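Local coordinates for protein putative ATP-dependent endonuclease of the OLD family (Thermus scotoductus, PDB 6P74) that degrades linear and supercoiled double-stranded DNA as a metal-dependent 5'-to-3' exonuclease and also has DNA-stimulated ATPase activity, at residues Glu470-Leu483 with Asp510-Val522. Residues are numbered along the deposited sequence; the frame is centred on the assembly and turned at random. Where two conformers were deposited one is given.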
ATOM      1  N   GLU A 470       6.389  25.122  36.873  1.00 56.79           N
ATOM      2  CA  GLU A 470       5.845  25.932  35.798  1.00 59.58           C
ATOM      3  C   GLU A 470       4.649  25.288  35.119  1.00 64.90           C
ATOM      4  O   GLU A 470       3.960  25.964  34.345  1.00 64.05           O
ATOM      5  CB  GLU A 470       6.947  26.251  34.774  1.00 59.70           C
ATOM      6  CG  GLU A 470       7.329  25.114  33.832  1.00 63.26           C
ATOM      7  CD  GLU A 470       8.187  24.036  34.481  1.00 70.63           C
ATOM      8  OE1 GLU A 470       8.633  24.207  35.634  1.00 73.48           O
ATOM      9  OE2 GLU A 470       8.412  22.996  33.818  1.00 84.90           O
ATOM     10  N   ARG A 471       4.362  24.021  35.408  1.00 64.91           N
ATOM     11  CA  ARG A 471       3.229  23.332  34.809  1.00 68.65           C
ATOM     12  C   ARG A 471       2.103  23.070  35.798  1.00 66.27           C
ATOM     13  O   ARG A 471       1.107  22.436  35.429  1.00 65.18           O
ATOM     14  CB  ARG A 471       3.699  22.013  34.185  1.00 65.12           C
ATOM     15  CG  ARG A 471       4.893  22.195  33.262  1.00 77.96           C
ATOM     16  CD  ARG A 471       4.773  21.362  31.985  1.00 76.32           C
ATOM     17  NE  ARG A 471       5.290  20.025  32.133  1.00 88.35           N
ATOM     18  CZ  ARG A 471       6.585  19.741  32.142  1.00 99.98           C
ATOM     19  NH1 ARG A 471       7.456  20.740  32.042  1.00114.02           N
ATOM     20  NH2 ARG A 471       7.009  18.480  32.261  1.00 88.30           N
ATOM     21  N   VAL A 472       2.229  23.534  37.039  1.00 63.12           N
ATOM     22  CA  VAL A 472       1.301  23.190  38.110  1.00 64.81           C
ATOM     23  C   VAL A 472       0.641  24.447  38.648  1.00 63.76           C
ATOM     24  O   VAL A 472       1.326  25.414  39.006  1.00 60.42           O
ATOM     25  CB  VAL A 472       2.005  22.424  39.242  1.00 59.44           C
ATOM     26  CG1 VAL A 472       0.991  22.079  40.352  1.00 54.35           C
ATOM     27  CG2 VAL A 472       2.569  21.192  38.699  1.00 54.50           C
ATOM     28  N   PHE A 473      -0.689  24.419  38.715  1.00 65.13           N
ATOM     29  CA  PHE A 473      -1.488  25.478  39.325  1.00 65.01           C
ATOM     30  C   PHE A 473      -2.190  24.925  40.562  1.00 60.96           C
ATOM     31  O   PHE A 473      -2.773  23.840  40.510  1.00 60.45           O
ATOM     32  CB  PHE A 473      -2.494  26.029  38.309  1.00 58.59           C
ATOM     33  CG  PHE A 473      -1.832  26.692  37.127  1.00 59.09           C
ATOM     34  CD1 PHE A 473      -1.197  25.935  36.156  1.00 61.41           C
ATOM     35  CD2 PHE A 473      -1.773  28.070  37.035  1.00 59.80           C
ATOM     36  CE1 PHE A 473      -0.544  26.539  35.087  1.00 62.88           C
ATOM     37  CE2 PHE A 473      -1.143  28.689  35.954  1.00 61.90           C
ATOM     38  CZ  PHE A 473      -0.532  27.922  34.976  1.00 58.72           C
ATOM     39  N   VAL A 474      -2.134  25.659  41.675  1.00 60.86           N
ATOM     40  CA  VAL A 474      -2.696  25.166  42.923  1.00 65.04           C
ATOM     41  C   VAL A 474      -3.854  26.062  43.337  1.00 60.00           C
ATOM     42  O   VAL A 474      -3.670  27.265  43.544  1.00 59.51           O
ATOM     43  CB  VAL A 474      -1.652  25.079  44.037  1.00 61.46           C
ATOM     44  CG1 VAL A 474      -2.321  24.500  45.273  1.00 63.54           C
ATOM     45  CG2 VAL A 474      -0.446  24.186  43.583  1.00 62.32           C
ATOM     46  N   VAL A 475      -5.045  25.478  43.466  1.00 63.88           N
ATOM     47  CA  VAL A 475      -6.196  26.221  43.982  1.00 69.44           C
ATOM     48  C   VAL A 475      -6.155  26.186  45.506  1.00 64.27           C
ATOM     49  O   VAL A 475      -6.250  25.112  46.106  1.00 62.64           O
ATOM     50  CB  VAL A 475      -7.520  25.643  43.464  1.00 64.11           C
ATOM     51  CG1 VAL A 475      -8.671  26.523  43.982  1.00 55.07           C
ATOM     52  CG2 VAL A 475      -7.527  25.586  41.960  1.00 55.74           C
ATOM     53  N   GLN A 476      -6.012  27.358  46.131  1.00 60.96           N
ATOM     54  CA  GLN A 476      -5.875  27.556  47.582  1.00 63.46           C
ATOM     55  C   GLN A 476      -7.166  28.103  48.171  1.00 66.55           C
ATOM     56  O   GLN A 476      -7.606  29.188  47.751  1.00 67.37           O
ATOM     57  CB  GLN A 476      -4.756  28.560  47.862  1.00 63.07           C
ATOM     58  CG  GLN A 476      -3.463  28.265  47.169  1.00 72.83           C
ATOM     59  CD  GLN A 476      -2.354  29.085  47.757  1.00 81.34           C
ATOM     60  OE1 GLN A 476      -2.109  30.202  47.318  1.00 87.16           O
ATOM     61  NE2 GLN A 476      -1.705  28.558  48.792  1.00 87.89           N
ATOM     62  N   PRO A 477      -7.768  27.452  49.171  1.00 61.43           N
ATOM     63  CA  PRO A 477      -7.376  26.140  49.680  1.00 60.07           C
ATOM     64  C   PRO A 477      -7.920  25.015  48.818  1.00 61.79           C
ATOM     65  O   PRO A 477      -7.352  23.932  48.861  1.00 57.37           O
ATOM     66  CB  PRO A 477      -8.000  26.086  51.076  1.00 63.25           C
ATOM     67  CG  PRO A 477      -9.178  27.048  51.005  1.00 70.11           C
ATOM     68  CD  PRO A 477      -8.704  28.152  50.083  1.00 59.79           C
ATOM     69  N   SER A 478      -8.985  25.264  48.056  1.00 59.08           N
ATOM     70  CA  SER A 478      -9.588  24.223  47.224  1.00 65.91           C
ATOM     71  C   SER A 478     -10.571  24.866  46.263  1.00 63.56           C
ATOM     72  O   SER A 478     -11.075  25.960  46.517  1.00 60.81           O
ATOM     73  CB  SER A 478     -10.331  23.185  48.066  1.00 67.31           C
ATOM     74  OG  SER A 478     -11.419  23.818  48.733  1.00 61.40           O
ATOM     75  N   LEU A 479     -10.879  24.144  45.182  1.00 61.14           N
ATOM     76  CA  LEU A 479     -11.869  24.631  44.222  1.00 62.67           C
ATOM     77  C   LEU A 479     -13.232  24.775  44.873  1.00 62.78           C
ATOM     78  O   LEU A 479     -13.965  25.735  44.591  1.00 64.39           O
ATOM     79  CB  LEU A 479     -11.954  23.706  42.999  1.00 60.10           C
ATOM     80  CG  LEU A 479     -12.912  24.125  41.868  1.00 64.99           C
ATOM     81  CD1 LEU A 479     -12.465  25.377  41.189  1.00 60.66           C
ATOM     82  CD2 LEU A 479     -13.146  23.010  40.806  1.00 64.05           C
ATOM     83  N   GLU A 480     -13.593  23.836  45.756  1.00 59.46           N
ATOM     84  CA  GLU A 480     -14.856  23.966  46.476  1.00 58.56           C
ATOM     85  C   GLU A 480     -14.923  25.282  47.234  1.00 66.79           C
ATOM     86  O   GLU A 480     -15.958  25.954  47.236  1.00 69.05           O
ATOM     87  CB  GLU A 480     -15.064  22.814  47.454  1.00 60.13           C
ATOM     88  CG  GLU A 480     -15.191  21.459  46.830  1.00 67.43           C
ATOM     89  CD  GLU A 480     -13.863  20.753  46.753  1.00 64.11           C
ATOM     90  OE1 GLU A 480     -12.842  21.473  46.617  1.00 61.44           O
ATOM     91  OE2 GLU A 480     -13.849  19.501  46.858  1.00 68.08           O
ATOM     92  N   ALA A 481     -13.831  25.662  47.899  1.00 71.71           N
ATOM     93  CA  ALA A 481     -13.854  26.918  48.635  1.00 70.05           C
ATOM     94  C   ALA A 481     -13.857  28.108  47.681  1.00 74.55           C
ATOM     95  O   ALA A 481     -14.563  29.095  47.918  1.00 76.90           O
ATOM     96  CB  ALA A 481     -12.675  26.989  49.606  1.00 60.57           C
ATOM     97  N   ALA A 482     -13.096  28.027  46.584  1.00 66.63           N
ATOM     98  CA  ALA A 482     -13.126  29.112  45.602  1.00 69.24           C
ATOM     99  C   ALA A 482     -14.527  29.321  45.024  1.00 75.45           C
ATOM    100  O   ALA A 482     -14.920  30.463  44.740  1.00 73.86           O
ATOM    101  CB  ALA A 482     -12.116  28.836  44.488  1.00 64.30           C
ATOM    102  N   LEU A 483     -15.297  28.239  44.849  1.00 70.04           N
ATOM    103  CA  LEU A 483     -16.633  28.358  44.286  1.00 72.64           C
ATOM    104  C   LEU A 483     -17.703  28.693  45.320  1.00 78.14           C
ATOM    105  O   LEU A 483     -18.817  29.047  44.924  1.00 73.23           O
ATOM    106  CB  LEU A 483     -17.047  27.069  43.555  1.00 65.02           C
ATOM    107  CG  LEU A 483     -16.282  26.732  42.269  1.00 64.85           C
ATOM    108  CD1 LEU A 483     -16.727  25.365  41.743  1.00 70.23           C
ATOM    109  CD2 LEU A 483     -16.392  27.823  41.191  1.00 58.16           C
ATOM    110  N   ASP A 510      -9.424  35.842  42.819  1.00 75.49           N
ATOM    111  CA  ASP A 510      -8.041  35.453  43.208  1.00 77.30           C
ATOM    112  C   ASP A 510      -8.020  33.966  43.577  1.00 67.94           C
ATOM    113  O   ASP A 510      -7.051  33.277  43.197  1.00 66.72           O
ATOM    114  CB  ASP A 510      -7.516  36.330  44.349  1.00 87.93           C
ATOM    115  CG  ASP A 510      -6.002  36.457  44.364  1.00100.49           C
ATOM    116  OD1 ASP A 510      -5.403  36.453  43.270  1.00106.70           O
ATOM    117  OD2 ASP A 510      -5.434  36.560  45.469  1.00110.14           O
ATOM    118  N   ALA A 511      -9.050  33.500  44.289  1.00 68.22           N
ATOM    119  CA  ALA A 511      -9.142  32.081  44.706  1.00 68.91           C
ATOM    120  C   ALA A 511      -9.311  31.191  43.469  1.00 67.67           C
ATOM    121  O   ALA A 511      -8.695  30.108  43.430  1.00 67.58           O
ATOM    122  CB  ALA A 511     -10.284  31.903  45.675  1.00 69.50           C
ATOM    123  N   LEU A 512     -10.117  31.641  42.502  1.00 68.65           N
ATOM    124  CA  LEU A 512     -10.357  30.884  41.278  1.00 73.82           C
ATOM    125  C   LEU A 512      -9.273  31.080  40.216  1.00 70.23           C
ATOM    126  O   LEU A 512      -9.172  30.266  39.285  1.00 71.57           O
ATOM    127  CB  LEU A 512     -11.709  31.299  40.707  1.00 69.06           C
ATOM    128  CG  LEU A 512     -12.529  30.348  39.859  1.00 71.81           C
ATOM    129  CD1 LEU A 512     -12.506  28.941  40.398  1.00 65.41           C
ATOM    130  CD2 LEU A 512     -13.941  30.882  39.904  1.00 80.71           C
ATOM    131  N   ARG A 513      -8.470  32.133  40.346  1.00 61.18           N
ATOM    132  CA  ARG A 513      -7.506  32.492  39.311  1.00 63.44           C
ATOM    133  C   ARG A 513      -6.584  31.356  38.890  1.00 58.57           C
ATOM    134  O   ARG A 513      -6.381  31.188  37.678  1.00 62.36           O
ATOM    135  CB  ARG A 513      -6.685  33.693  39.799  1.00 71.73           C
ATOM    136  CG  ARG A 513      -5.495  34.042  38.913  1.00 67.78           C
ATOM    137  CD  ARG A 513      -4.641  35.143  39.544  1.00 57.58           C
ATOM    138  NE  ARG A 513      -5.349  36.418  39.572  1.00 65.53           N
ATOM    139  CZ  ARG A 513      -5.049  37.393  40.418  1.00 67.17           C
ATOM    140  NH1 ARG A 513      -4.079  37.202  41.308  1.00 60.39           N
ATOM    141  NH2 ARG A 513      -5.718  38.537  40.393  1.00 62.60           N
ATOM    142  N   PRO A 514      -6.002  30.554  39.790  1.00 56.82           N
ATOM    143  CA  PRO A 514      -5.103  29.491  39.314  1.00 63.26           C
ATOM    144  C   PRO A 514      -5.826  28.468  38.461  1.00 66.29           C
ATOM    145  O   PRO A 514      -5.207  27.877  37.567  1.00 62.85           O
ATOM    146  CB  PRO A 514      -4.538  28.892  40.619  1.00 55.48           C
ATOM    147  CG  PRO A 514      -4.752  30.043  41.663  1.00 50.82           C
ATOM    148  CD  PRO A 514      -6.111  30.532  41.258  1.00 55.35           C
ATOM    149  N   PHE A 515      -7.139  28.292  38.667  1.00 67.99           N
ATOM    150  CA  PHE A 515      -7.894  27.344  37.859  1.00 62.65           C
ATOM    151  C   PHE A 515      -8.078  27.868  36.448  1.00 60.72           C
ATOM    152  O   PHE A 515      -7.842  27.143  35.481  1.00 58.15           O
ATOM    153  CB  PHE A 515      -9.252  27.043  38.499  1.00 73.70           C
ATOM    154  CG  PHE A 515      -9.869  25.759  38.023  1.00 70.20           C
ATOM    155  CD1 PHE A 515      -9.355  24.539  38.419  1.00 70.98           C
ATOM    156  CD2 PHE A 515     -10.957  25.766  37.195  1.00 77.49           C
ATOM    157  CE1 PHE A 515      -9.912  23.342  37.976  1.00 71.73           C
ATOM    158  CE2 PHE A 515     -11.520  24.574  36.757  1.00 82.22           C
ATOM    159  CZ  PHE A 515     -10.982  23.358  37.136  1.00 68.79           C
ATOM    160  N   VAL A 516      -8.498  29.129  36.296  1.00 64.88           N
ATOM    161  CA  VAL A 516      -8.707  29.577  34.926  1.00 65.27           C
ATOM    162  C   VAL A 516      -7.356  29.839  34.244  1.00 64.21           C
ATOM    163  O   VAL A 516      -7.212  29.595  33.041  1.00 68.19           O
ATOM    164  CB  VAL A 516      -9.704  30.776  34.851  1.00 63.78           C
ATOM    165  CG1 VAL A 516     -10.370  31.059  36.170  1.00 60.44           C
ATOM    166  CG2 VAL A 516      -9.121  32.016  34.224  1.00 61.02           C
ATOM    167  N   GLU A 517      -6.329  30.261  34.990  1.00 60.34           N
ATOM    168  CA  GLU A 517      -5.028  30.408  34.356  0.50 63.14           C
ATOM    169  C   GLU A 517      -4.469  29.060  33.902  1.00 61.29           C
ATOM    170  O   GLU A 517      -3.846  28.983  32.833  1.00 64.32           O
ATOM    171  CB  GLU A 517      -4.061  31.144  35.285  0.50 64.04           C
ATOM    172  CG  GLU A 517      -3.737  32.537  34.757  0.50 69.95           C
ATOM    173  CD  GLU A 517      -3.423  32.521  33.259  0.50 86.44           C
ATOM    174  OE1 GLU A 517      -4.070  33.305  32.515  0.50 84.99           O
ATOM    175  OE2 GLU A 517      -2.521  31.748  32.828  0.50 91.06           O
ATOM    176  N   ALA A 518      -4.697  27.986  34.666  1.00 61.09           N
ATOM    177  CA  ALA A 518      -4.318  26.660  34.179  1.00 54.44           C
ATOM    178  C   ALA A 518      -4.938  26.380  32.815  1.00 61.40           C
ATOM    179  O   ALA A 518      -4.261  25.878  31.897  1.00 65.06           O
ATOM    180  CB  ALA A 518      -4.735  25.583  35.178  1.00 58.99           C
ATOM    181  N   ILE A 519      -6.229  26.710  32.655  1.00 57.53           N
ATOM    182  CA  ILE A 519      -6.921  26.440  31.394  1.00 59.55           C
ATOM    183  C   ILE A 519      -6.381  27.329  30.277  1.00 66.68           C
ATOM    184  O   ILE A 519      -6.207  26.879  29.135  1.00 67.97           O
ATOM    185  CB  ILE A 519      -8.443  26.586  31.578  1.00 60.85           C
ATOM    186  CG1 ILE A 519      -8.967  25.403  32.394  1.00 62.28           C
ATOM    187  CG2 ILE A 519      -9.158  26.586  30.221  1.00 58.78           C
ATOM    188  CD1 ILE A 519     -10.183  25.699  33.186  1.00 68.63           C
ATOM    189  N   ARG A 520      -6.056  28.587  30.598  1.00 71.80           N
ATOM    190  CA  ARG A 520      -5.445  29.470  29.606  1.00 71.79           C
ATOM    191  C   ARG A 520      -4.071  28.957  29.173  1.00 64.19           C
ATOM    192  O   ARG A 520      -3.704  29.070  28.002  1.00 60.90           O
ATOM    193  CB  ARG A 520      -5.327  30.902  30.153  1.00 71.73           C
ATOM    194  CG  ARG A 520      -6.640  31.634  30.326  1.00 72.62           C
ATOM    195  CD  ARG A 520      -6.407  33.097  30.667  1.00 78.83           C
ATOM    196  NE  ARG A 520      -7.652  33.766  31.008  1.00 80.87           N
ATOM    197  CZ  ARG A 520      -8.476  34.276  30.114  1.00 83.10           C
ATOM    198  NH1 ARG A 520      -8.173  34.212  28.826  1.00 94.40           N
ATOM    199  NH2 ARG A 520      -9.603  34.845  30.505  1.00 83.87           N
ATOM    200  N   GLN A 521      -3.284  28.405  30.102  1.00 64.98           N
ATOM    201  CA  GLN A 521      -1.966  27.892  29.717  1.00 60.72           C
ATOM    202  C   GLN A 521      -2.087  26.657  28.823  1.00 63.48           C
ATOM    203  O   GLN A 521      -1.399  26.549  27.794  1.00 69.40           O
ATOM    204  CB  GLN A 521      -1.123  27.578  30.957  1.00 56.17           C
ATOM    205  CG  GLN A 521       0.287  26.987  30.619  1.00 61.97           C
ATOM    206  CD  GLN A 521       1.297  27.166  31.769  1.00 65.64           C
ATOM    207  OE1 GLN A 521       1.484  28.270  32.281  1.00 61.84           O
ATOM    208  NE2 GLN A 521       1.933  26.075  32.183  1.00 70.85           N
ATOM    209  N   VAL A 522      -2.942  25.701  29.198  1.00 64.91           N
ATOM    210  CA  VAL A 522      -3.041  24.489  28.383  1.00 68.41           C
ATOM    211  C   VAL A 522      -3.627  24.798  27.011  1.00 73.99           C
ATOM    212  O   VAL A 522      -3.399  24.046  26.059  1.00 80.99           O
ATOM    213  CB  VAL A 522      -3.865  23.389  29.084  1.00 63.84           C
ATOM    214  CG1 VAL A 522      -5.362  23.654  28.896  1.00 59.66           C
ATOM    215  CG2 VAL A 522      -3.474  21.956  28.539  1.00 58.06           C
TER
HETATM  216  O   HOH W   1      -6.256  29.621  44.997  1.00 63.99           O
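Phe473 lies with one ring face on helix 513-522: Ala518 CA stands 3.7 Å from the ring centroid, almost on the ring normal, a CH-pi contact, and Ala518 CB reaches the Phe473 CG side of the same face. With CG anti to its own carbonyl carbon (chi1 -64°), the ring reaches along the helix to Gln521, whose amide meets the ring edge, its plane turned 74° from the ring; OE1 comes within 3.4 Å of Phe473 CZ. Pro514 packs CB and CG against Val474 O. Further along, Val475 CG2 rests 4.1 Å from Phe515 CD1, and Leu479 CD1 sits over a face of the Phe515 ring, toward its rim. The same methyl meets Leu512 CD1 at 3.7 Å, while Ala482 and Ala511 touch through their CB atoms.

Strand 472-475 is an outermost strand of the four-stranded parallel Toprim sheet, paired with strand 426-431, and helix 513-522 runs roughly antiparallel to it, with the axes of the two segments 7.1 Å apart at closest approach. Helix 479-483, which follows the strand, carries Glu480, which with Asp431 binds the samarium ion; Ser478, which with Glu480 is inferred to bind the second divalent cation, N-caps this helix by accepting from Ala481 N.

The direct polar link lies at the start of the strand. Gln521 NE2 donates to Glu470 O over 3.0 Å, nearly straight at 171° and in the carbonyl plane. The bond probably sets the turn of the amide, leaving OE1 against the ring edge. At the other end, a water donates to Ala511 O (2.9 Å from the water oxygen); its bridge to Gln476 N is doubtful, that distance being improbably short.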